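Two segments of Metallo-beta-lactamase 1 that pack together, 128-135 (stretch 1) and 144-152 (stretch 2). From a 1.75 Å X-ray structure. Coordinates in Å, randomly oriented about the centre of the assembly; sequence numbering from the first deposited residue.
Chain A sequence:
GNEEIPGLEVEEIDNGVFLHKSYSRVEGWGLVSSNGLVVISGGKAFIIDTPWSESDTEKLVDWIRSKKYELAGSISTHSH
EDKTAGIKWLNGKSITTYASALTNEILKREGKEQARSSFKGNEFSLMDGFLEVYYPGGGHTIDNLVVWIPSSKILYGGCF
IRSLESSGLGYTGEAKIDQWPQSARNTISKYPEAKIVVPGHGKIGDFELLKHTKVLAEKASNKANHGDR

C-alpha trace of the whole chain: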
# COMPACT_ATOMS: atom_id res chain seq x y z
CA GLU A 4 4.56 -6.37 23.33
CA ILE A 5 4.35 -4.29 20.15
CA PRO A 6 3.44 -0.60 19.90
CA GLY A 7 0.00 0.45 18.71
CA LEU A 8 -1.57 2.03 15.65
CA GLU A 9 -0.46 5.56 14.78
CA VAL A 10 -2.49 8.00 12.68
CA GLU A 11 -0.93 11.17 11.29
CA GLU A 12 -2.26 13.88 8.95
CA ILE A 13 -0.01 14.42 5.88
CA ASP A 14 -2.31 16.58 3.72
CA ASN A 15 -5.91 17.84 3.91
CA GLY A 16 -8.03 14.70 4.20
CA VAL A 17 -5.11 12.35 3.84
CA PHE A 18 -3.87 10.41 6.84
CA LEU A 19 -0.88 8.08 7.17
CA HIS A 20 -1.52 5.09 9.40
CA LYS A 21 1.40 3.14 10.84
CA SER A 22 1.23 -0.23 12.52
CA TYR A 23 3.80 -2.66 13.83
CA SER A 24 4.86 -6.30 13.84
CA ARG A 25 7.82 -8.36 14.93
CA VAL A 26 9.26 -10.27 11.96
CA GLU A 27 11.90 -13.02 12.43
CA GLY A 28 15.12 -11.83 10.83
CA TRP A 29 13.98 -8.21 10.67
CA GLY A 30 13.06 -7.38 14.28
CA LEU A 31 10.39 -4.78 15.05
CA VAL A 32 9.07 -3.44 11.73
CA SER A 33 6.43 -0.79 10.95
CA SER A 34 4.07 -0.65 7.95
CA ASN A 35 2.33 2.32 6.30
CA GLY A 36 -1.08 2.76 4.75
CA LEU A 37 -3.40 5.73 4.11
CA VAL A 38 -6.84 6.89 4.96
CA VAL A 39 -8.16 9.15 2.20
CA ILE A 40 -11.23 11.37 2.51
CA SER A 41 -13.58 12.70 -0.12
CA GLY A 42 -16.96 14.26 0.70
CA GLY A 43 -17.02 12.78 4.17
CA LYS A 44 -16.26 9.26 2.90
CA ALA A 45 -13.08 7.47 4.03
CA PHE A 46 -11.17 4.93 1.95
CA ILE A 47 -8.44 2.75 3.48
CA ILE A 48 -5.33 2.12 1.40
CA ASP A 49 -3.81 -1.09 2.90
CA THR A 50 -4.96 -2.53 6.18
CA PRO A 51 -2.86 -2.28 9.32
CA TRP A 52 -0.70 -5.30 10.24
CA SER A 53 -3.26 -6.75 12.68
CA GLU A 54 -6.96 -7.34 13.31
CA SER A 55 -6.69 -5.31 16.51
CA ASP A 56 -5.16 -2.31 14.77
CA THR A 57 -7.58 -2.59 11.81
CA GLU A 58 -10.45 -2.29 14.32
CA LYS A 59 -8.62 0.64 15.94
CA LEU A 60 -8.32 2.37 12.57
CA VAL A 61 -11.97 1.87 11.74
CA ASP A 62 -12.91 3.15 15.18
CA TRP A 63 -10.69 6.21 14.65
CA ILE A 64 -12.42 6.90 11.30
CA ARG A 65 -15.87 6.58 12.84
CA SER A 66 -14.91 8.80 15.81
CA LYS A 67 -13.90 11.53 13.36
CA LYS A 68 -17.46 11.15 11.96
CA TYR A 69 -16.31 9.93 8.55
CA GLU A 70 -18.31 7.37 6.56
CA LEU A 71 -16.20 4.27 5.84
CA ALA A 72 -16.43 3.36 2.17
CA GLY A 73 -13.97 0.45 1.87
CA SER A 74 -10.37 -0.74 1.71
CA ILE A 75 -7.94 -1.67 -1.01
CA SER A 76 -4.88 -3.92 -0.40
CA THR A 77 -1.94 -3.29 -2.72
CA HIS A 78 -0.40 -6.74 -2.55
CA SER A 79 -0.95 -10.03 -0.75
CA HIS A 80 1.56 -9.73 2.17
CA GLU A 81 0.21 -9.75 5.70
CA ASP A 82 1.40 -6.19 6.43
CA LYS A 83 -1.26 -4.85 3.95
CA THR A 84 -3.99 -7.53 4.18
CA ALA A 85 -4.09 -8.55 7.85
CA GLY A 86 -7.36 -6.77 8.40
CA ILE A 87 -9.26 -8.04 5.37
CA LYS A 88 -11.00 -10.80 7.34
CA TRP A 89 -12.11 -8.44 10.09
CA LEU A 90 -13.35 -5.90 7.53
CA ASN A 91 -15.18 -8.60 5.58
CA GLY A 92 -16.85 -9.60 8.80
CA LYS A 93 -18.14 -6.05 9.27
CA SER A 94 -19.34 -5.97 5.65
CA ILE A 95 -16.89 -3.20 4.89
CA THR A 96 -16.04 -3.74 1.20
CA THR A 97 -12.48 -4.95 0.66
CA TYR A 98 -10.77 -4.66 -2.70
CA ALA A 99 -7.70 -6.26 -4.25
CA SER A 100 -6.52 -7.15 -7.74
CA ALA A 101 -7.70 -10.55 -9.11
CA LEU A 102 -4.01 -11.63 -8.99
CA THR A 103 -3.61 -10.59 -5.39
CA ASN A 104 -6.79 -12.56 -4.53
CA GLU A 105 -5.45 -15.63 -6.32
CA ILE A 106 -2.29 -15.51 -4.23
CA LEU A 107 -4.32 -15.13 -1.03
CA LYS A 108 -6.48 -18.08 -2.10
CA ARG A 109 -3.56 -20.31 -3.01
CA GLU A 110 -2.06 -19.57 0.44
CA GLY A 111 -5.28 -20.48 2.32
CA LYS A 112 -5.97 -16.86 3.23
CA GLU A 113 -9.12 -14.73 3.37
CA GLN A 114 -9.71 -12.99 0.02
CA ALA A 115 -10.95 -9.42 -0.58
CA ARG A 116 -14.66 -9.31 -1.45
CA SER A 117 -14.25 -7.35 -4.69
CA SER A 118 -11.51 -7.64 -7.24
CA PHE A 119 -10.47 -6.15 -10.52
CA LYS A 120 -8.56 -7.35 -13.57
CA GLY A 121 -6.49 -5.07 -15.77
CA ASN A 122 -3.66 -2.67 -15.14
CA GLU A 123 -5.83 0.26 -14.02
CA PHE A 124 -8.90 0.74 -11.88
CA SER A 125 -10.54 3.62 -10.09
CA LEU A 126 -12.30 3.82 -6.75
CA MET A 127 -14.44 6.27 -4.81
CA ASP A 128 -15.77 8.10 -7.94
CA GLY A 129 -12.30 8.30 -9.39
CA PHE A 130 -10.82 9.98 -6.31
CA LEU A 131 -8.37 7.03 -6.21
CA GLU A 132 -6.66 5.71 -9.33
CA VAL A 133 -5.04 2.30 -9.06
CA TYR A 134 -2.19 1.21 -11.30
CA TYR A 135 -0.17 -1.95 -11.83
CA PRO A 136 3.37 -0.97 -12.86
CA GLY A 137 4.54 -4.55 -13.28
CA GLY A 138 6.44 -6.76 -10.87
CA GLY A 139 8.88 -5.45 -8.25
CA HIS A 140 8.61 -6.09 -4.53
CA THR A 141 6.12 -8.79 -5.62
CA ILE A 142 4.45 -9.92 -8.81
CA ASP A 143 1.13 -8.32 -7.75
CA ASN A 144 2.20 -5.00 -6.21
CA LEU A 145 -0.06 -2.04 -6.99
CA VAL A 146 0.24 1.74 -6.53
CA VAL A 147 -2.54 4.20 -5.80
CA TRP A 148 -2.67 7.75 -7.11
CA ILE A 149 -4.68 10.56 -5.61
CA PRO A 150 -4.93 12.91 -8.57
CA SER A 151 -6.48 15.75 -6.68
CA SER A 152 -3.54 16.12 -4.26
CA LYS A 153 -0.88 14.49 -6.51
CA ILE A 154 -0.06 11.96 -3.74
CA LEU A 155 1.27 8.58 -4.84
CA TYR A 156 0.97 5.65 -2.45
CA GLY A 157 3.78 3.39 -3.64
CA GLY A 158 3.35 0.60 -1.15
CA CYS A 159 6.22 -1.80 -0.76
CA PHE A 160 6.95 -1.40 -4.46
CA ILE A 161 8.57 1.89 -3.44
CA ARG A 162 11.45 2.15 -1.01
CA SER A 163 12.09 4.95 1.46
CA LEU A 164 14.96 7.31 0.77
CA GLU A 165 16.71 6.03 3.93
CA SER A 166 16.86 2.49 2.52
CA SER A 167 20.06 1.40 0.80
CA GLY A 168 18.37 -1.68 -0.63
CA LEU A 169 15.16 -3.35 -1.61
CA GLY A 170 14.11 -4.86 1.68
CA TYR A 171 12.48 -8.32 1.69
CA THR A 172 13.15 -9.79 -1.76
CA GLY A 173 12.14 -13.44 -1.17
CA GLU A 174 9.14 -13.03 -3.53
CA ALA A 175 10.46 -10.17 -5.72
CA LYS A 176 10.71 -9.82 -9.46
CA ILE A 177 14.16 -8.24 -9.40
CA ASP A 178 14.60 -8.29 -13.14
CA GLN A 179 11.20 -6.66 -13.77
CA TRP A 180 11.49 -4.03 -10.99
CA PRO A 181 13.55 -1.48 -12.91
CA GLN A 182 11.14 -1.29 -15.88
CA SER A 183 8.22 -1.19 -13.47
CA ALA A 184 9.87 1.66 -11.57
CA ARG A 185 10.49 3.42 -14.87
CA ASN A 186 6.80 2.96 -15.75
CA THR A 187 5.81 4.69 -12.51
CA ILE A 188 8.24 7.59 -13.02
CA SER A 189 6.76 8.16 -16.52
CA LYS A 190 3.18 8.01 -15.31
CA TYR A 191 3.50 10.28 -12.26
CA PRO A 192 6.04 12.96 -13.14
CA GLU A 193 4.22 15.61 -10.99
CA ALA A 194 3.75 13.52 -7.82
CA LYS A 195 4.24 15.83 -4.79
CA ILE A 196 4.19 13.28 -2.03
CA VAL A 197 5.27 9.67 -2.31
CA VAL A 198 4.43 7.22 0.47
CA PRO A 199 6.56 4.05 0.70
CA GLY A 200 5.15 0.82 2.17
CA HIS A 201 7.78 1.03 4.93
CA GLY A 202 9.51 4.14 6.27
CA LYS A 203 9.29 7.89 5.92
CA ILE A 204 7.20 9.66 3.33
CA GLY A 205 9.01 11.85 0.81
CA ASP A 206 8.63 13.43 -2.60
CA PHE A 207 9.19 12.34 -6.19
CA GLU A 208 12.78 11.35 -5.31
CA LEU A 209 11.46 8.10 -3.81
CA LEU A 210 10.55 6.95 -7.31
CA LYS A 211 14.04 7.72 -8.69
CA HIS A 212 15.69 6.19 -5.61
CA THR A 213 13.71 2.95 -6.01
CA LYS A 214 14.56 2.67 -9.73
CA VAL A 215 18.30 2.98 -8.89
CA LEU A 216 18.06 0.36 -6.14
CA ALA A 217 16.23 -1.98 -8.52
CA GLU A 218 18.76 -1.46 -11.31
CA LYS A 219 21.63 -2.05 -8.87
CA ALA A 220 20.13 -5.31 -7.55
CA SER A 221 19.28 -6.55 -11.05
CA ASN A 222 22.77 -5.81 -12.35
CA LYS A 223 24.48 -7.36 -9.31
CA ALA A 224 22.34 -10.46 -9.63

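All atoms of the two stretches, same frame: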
# COMPACT_ATOMS: atom_id res chain seq x y z
N ASP A 128 -15.43 7.12 -6.88
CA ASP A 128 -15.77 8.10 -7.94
C ASP A 128 -14.53 8.74 -8.54
O ASP A 128 -14.51 9.96 -8.86
CB ASP A 128 -16.68 9.19 -7.41
CG ASP A 128 -17.97 8.65 -6.87
OD1 ASP A 128 -18.44 7.59 -7.31
OD2 ASP A 128 -18.56 9.33 -6.00
N GLY A 129 -13.51 7.91 -8.69
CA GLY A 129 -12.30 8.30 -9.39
C GLY A 129 -11.36 9.11 -8.51
O GLY A 129 -10.31 9.56 -8.95
N PHE A 130 -11.72 9.27 -7.24
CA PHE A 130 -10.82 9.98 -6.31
C PHE A 130 -9.52 9.20 -6.13
O PHE A 130 -8.47 9.81 -5.90
CB PHE A 130 -11.50 10.22 -4.96
CG PHE A 130 -10.94 11.38 -4.19
CD1 PHE A 130 -10.07 11.18 -3.13
CD2 PHE A 130 -11.27 12.69 -4.52
CE1 PHE A 130 -9.55 12.23 -2.41
CE2 PHE A 130 -10.76 13.76 -3.79
CZ PHE A 130 -9.89 13.53 -2.75
N LEU A 131 -9.58 7.87 -6.23
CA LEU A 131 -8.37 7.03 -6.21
C LEU A 131 -8.18 6.35 -7.56
O LEU A 131 -9.14 5.79 -8.13
CB LEU A 131 -8.44 5.97 -5.11
CG LEU A 131 -8.74 6.47 -3.70
CD1 LEU A 131 -8.91 5.26 -2.76
CD2 LEU A 131 -7.62 7.41 -3.19
N GLU A 132 -6.97 6.42 -8.10
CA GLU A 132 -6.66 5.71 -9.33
C GLU A 132 -5.62 4.68 -8.94
O GLU A 132 -4.60 4.99 -8.27
CB GLU A 132 -6.17 6.64 -10.42
CG GLU A 132 -7.14 7.78 -10.72
CD GLU A 132 -6.68 8.69 -11.86
OE1 GLU A 132 -5.48 8.69 -12.21
OE2 GLU A 132 -7.55 9.36 -12.44
N VAL A 133 -5.90 3.45 -9.35
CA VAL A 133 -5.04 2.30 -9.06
C VAL A 133 -4.30 1.91 -10.33
O VAL A 133 -4.87 1.94 -11.41
CB VAL A 133 -5.84 1.13 -8.52
CG1 VAL A 133 -4.92 -0.05 -8.09
CG2 VAL A 133 -6.69 1.58 -7.37
N TYR A 134 -3.03 1.57 -10.18
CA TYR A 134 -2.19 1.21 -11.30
C TYR A 134 -1.24 0.05 -10.98
O TYR A 134 -0.55 0.05 -9.95
CB TYR A 134 -1.35 2.39 -11.74
CG TYR A 134 -0.28 2.13 -12.79
CD1 TYR A 134 -0.60 1.63 -14.02
CD2 TYR A 134 1.06 2.46 -12.55
CE1 TYR A 134 0.36 1.41 -15.00
CE2 TYR A 134 2.03 2.25 -13.52
CZ TYR A 134 1.66 1.74 -14.75
OH TYR A 134 2.59 1.50 -15.76
N TYR A 135 -1.19 -0.90 -11.89
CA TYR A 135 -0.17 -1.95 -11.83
C TYR A 135 1.04 -1.63 -12.71
O TYR A 135 0.93 -1.66 -13.95
CB TYR A 135 -0.80 -3.27 -12.25
CG TYR A 135 0.16 -4.43 -12.29
CD1 TYR A 135 0.72 -4.93 -11.13
CD2 TYR A 135 0.46 -5.05 -13.50
CE1 TYR A 135 1.59 -6.04 -11.17
CE2 TYR A 135 1.33 -6.15 -13.54
CZ TYR A 135 1.89 -6.61 -12.36
OH TYR A 135 2.73 -7.70 -12.40
N ASN A 144 2.24 -6.28 -6.93
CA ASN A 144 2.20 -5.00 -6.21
C ASN A 144 1.54 -3.91 -7.07
O ASN A 144 1.79 -3.79 -8.28
CB ASN A 144 3.58 -4.52 -5.69
CG ASN A 144 4.73 -4.61 -6.69
OD1 ASN A 144 5.88 -4.76 -6.25
ND2 ASN A 144 4.48 -4.46 -7.97
N LEU A 145 0.66 -3.17 -6.41
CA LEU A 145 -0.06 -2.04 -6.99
C LEU A 145 0.34 -0.71 -6.33
O LEU A 145 0.75 -0.69 -5.17
CB LEU A 145 -1.58 -2.18 -6.79
CG LEU A 145 -2.28 -3.45 -7.21
CD1 LEU A 145 -3.79 -3.46 -6.82
CD2 LEU A 145 -2.12 -3.60 -8.72
N VAL A 146 0.17 0.38 -7.08
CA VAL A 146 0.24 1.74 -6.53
C VAL A 146 -1.07 2.46 -6.66
O VAL A 146 -1.91 2.09 -7.49
CB VAL A 146 1.33 2.59 -7.19
CG1 VAL A 146 2.70 1.89 -7.11
CG2 VAL A 146 0.99 2.94 -8.61
N VAL A 147 -1.28 3.46 -5.81
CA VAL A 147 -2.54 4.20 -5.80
C VAL A 147 -2.28 5.68 -5.82
O VAL A 147 -1.56 6.21 -4.96
CB VAL A 147 -3.37 3.85 -4.57
CG1 VAL A 147 -4.67 4.57 -4.60
CG2 VAL A 147 -3.58 2.32 -4.47
N TRP A 148 -2.88 6.34 -6.81
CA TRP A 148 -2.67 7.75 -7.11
C TRP A 148 -3.89 8.52 -6.68
O TRP A 148 -5.03 8.12 -6.95
CB TRP A 148 -2.42 7.92 -8.58
CG TRP A 148 -2.28 9.30 -9.15
CD1 TRP A 148 -3.10 9.87 -10.08
CD2 TRP A 148 -1.22 10.24 -8.91
NE1 TRP A 148 -2.63 11.12 -10.44
CE2 TRP A 148 -1.49 11.38 -9.73
CE3 TRP A 148 -0.09 10.25 -8.10
CZ2 TRP A 148 -0.66 12.50 -9.75
CZ3 TRP A 148 0.73 11.38 -8.11
CH2 TRP A 148 0.45 12.47 -8.95
N ILE A 149 -3.63 9.63 -5.99
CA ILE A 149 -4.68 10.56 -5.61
C ILE A 149 -4.53 11.81 -6.47
O ILE A 149 -3.74 12.70 -6.14
CB ILE A 149 -4.60 10.93 -4.14
CG1 ILE A 149 -4.28 9.69 -3.30
CG2 ILE A 149 -5.91 11.63 -3.70
CD1 ILE A 149 -4.20 9.97 -1.84
N PRO A 150 -5.27 11.88 -7.58
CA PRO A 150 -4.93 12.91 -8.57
C PRO A 150 -5.16 14.32 -8.03
O PRO A 150 -4.46 15.29 -8.37
CB PRO A 150 -5.86 12.58 -9.75
CG PRO A 150 -6.86 11.61 -9.25
CD PRO A 150 -6.30 10.94 -8.07
N SER A 151 -6.13 14.44 -7.14
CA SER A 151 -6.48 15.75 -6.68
C SER A 151 -5.38 16.38 -5.83
O SER A 151 -5.21 17.61 -5.88
CB SER A 151 -7.79 15.70 -5.91
OG SER A 151 -7.65 14.77 -4.86
N SER A 152 -4.64 15.59 -5.05
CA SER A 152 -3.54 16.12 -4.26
C SER A 152 -2.16 15.69 -4.77
O SER A 152 -1.15 16.02 -4.16
CB SER A 152 -3.71 15.73 -2.78
OG SER A 152 -4.09 14.37 -2.68
O HOH W 1 -8.30 12.69 -6.10

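The apolar centre of the contact lies on the face of the sheet that carries Val133 and Val147, a non-hydrogen-bonded antiparallel pair whose CA atoms are 4.5 Å apart. Their branched aliphatic side chains pack by van der Waals contact at 4.3 Å (Val133 CG2 to Val147 CG2), and diagonal neighbours extend the apolar contact: Val133 CG1 lies 3.8 Å from Leu145 CD1, and Leu131 CB 4.1 Å from Val147 CG1. Toward one end Leu131 CD2 reaches Ile149 CG1 at 4.0 Å; at the other, Tyr135 CB packs 3.8 Å from Leu145 CD2.

The backbone holds this register through two reciprocal pairs of nearly linear hydrogen bonds. Glu132 N donates to Trp148 O (2.8 Å) and Trp148 N to Glu132 O (2.6 Å); Tyr134 N donates to Val146 O and Val146 N to Tyr134 O, both at 3.0 Å. Between these pairs, Val147 CA approaches Glu132 O at 3.3 Å in a CA-H...O contact.

The side chains of these bonded residues occupy the other face. Val146 CG2 sits 3.9 Å from Tyr134 CB, while the carboxylate oxygen Glu132 OE1 meets the slightly positive C-H edge of the indole at Trp148 CD1 (3.4 Å).

At the polar margin, Phe130 CZ lies in van der Waals contact with Ser151 OG (3.3 Å), and a water makes the polar link, donating to Phe130 O (2.9 Å) and hydrogen-bonding Ser151 OG (2.5 Å).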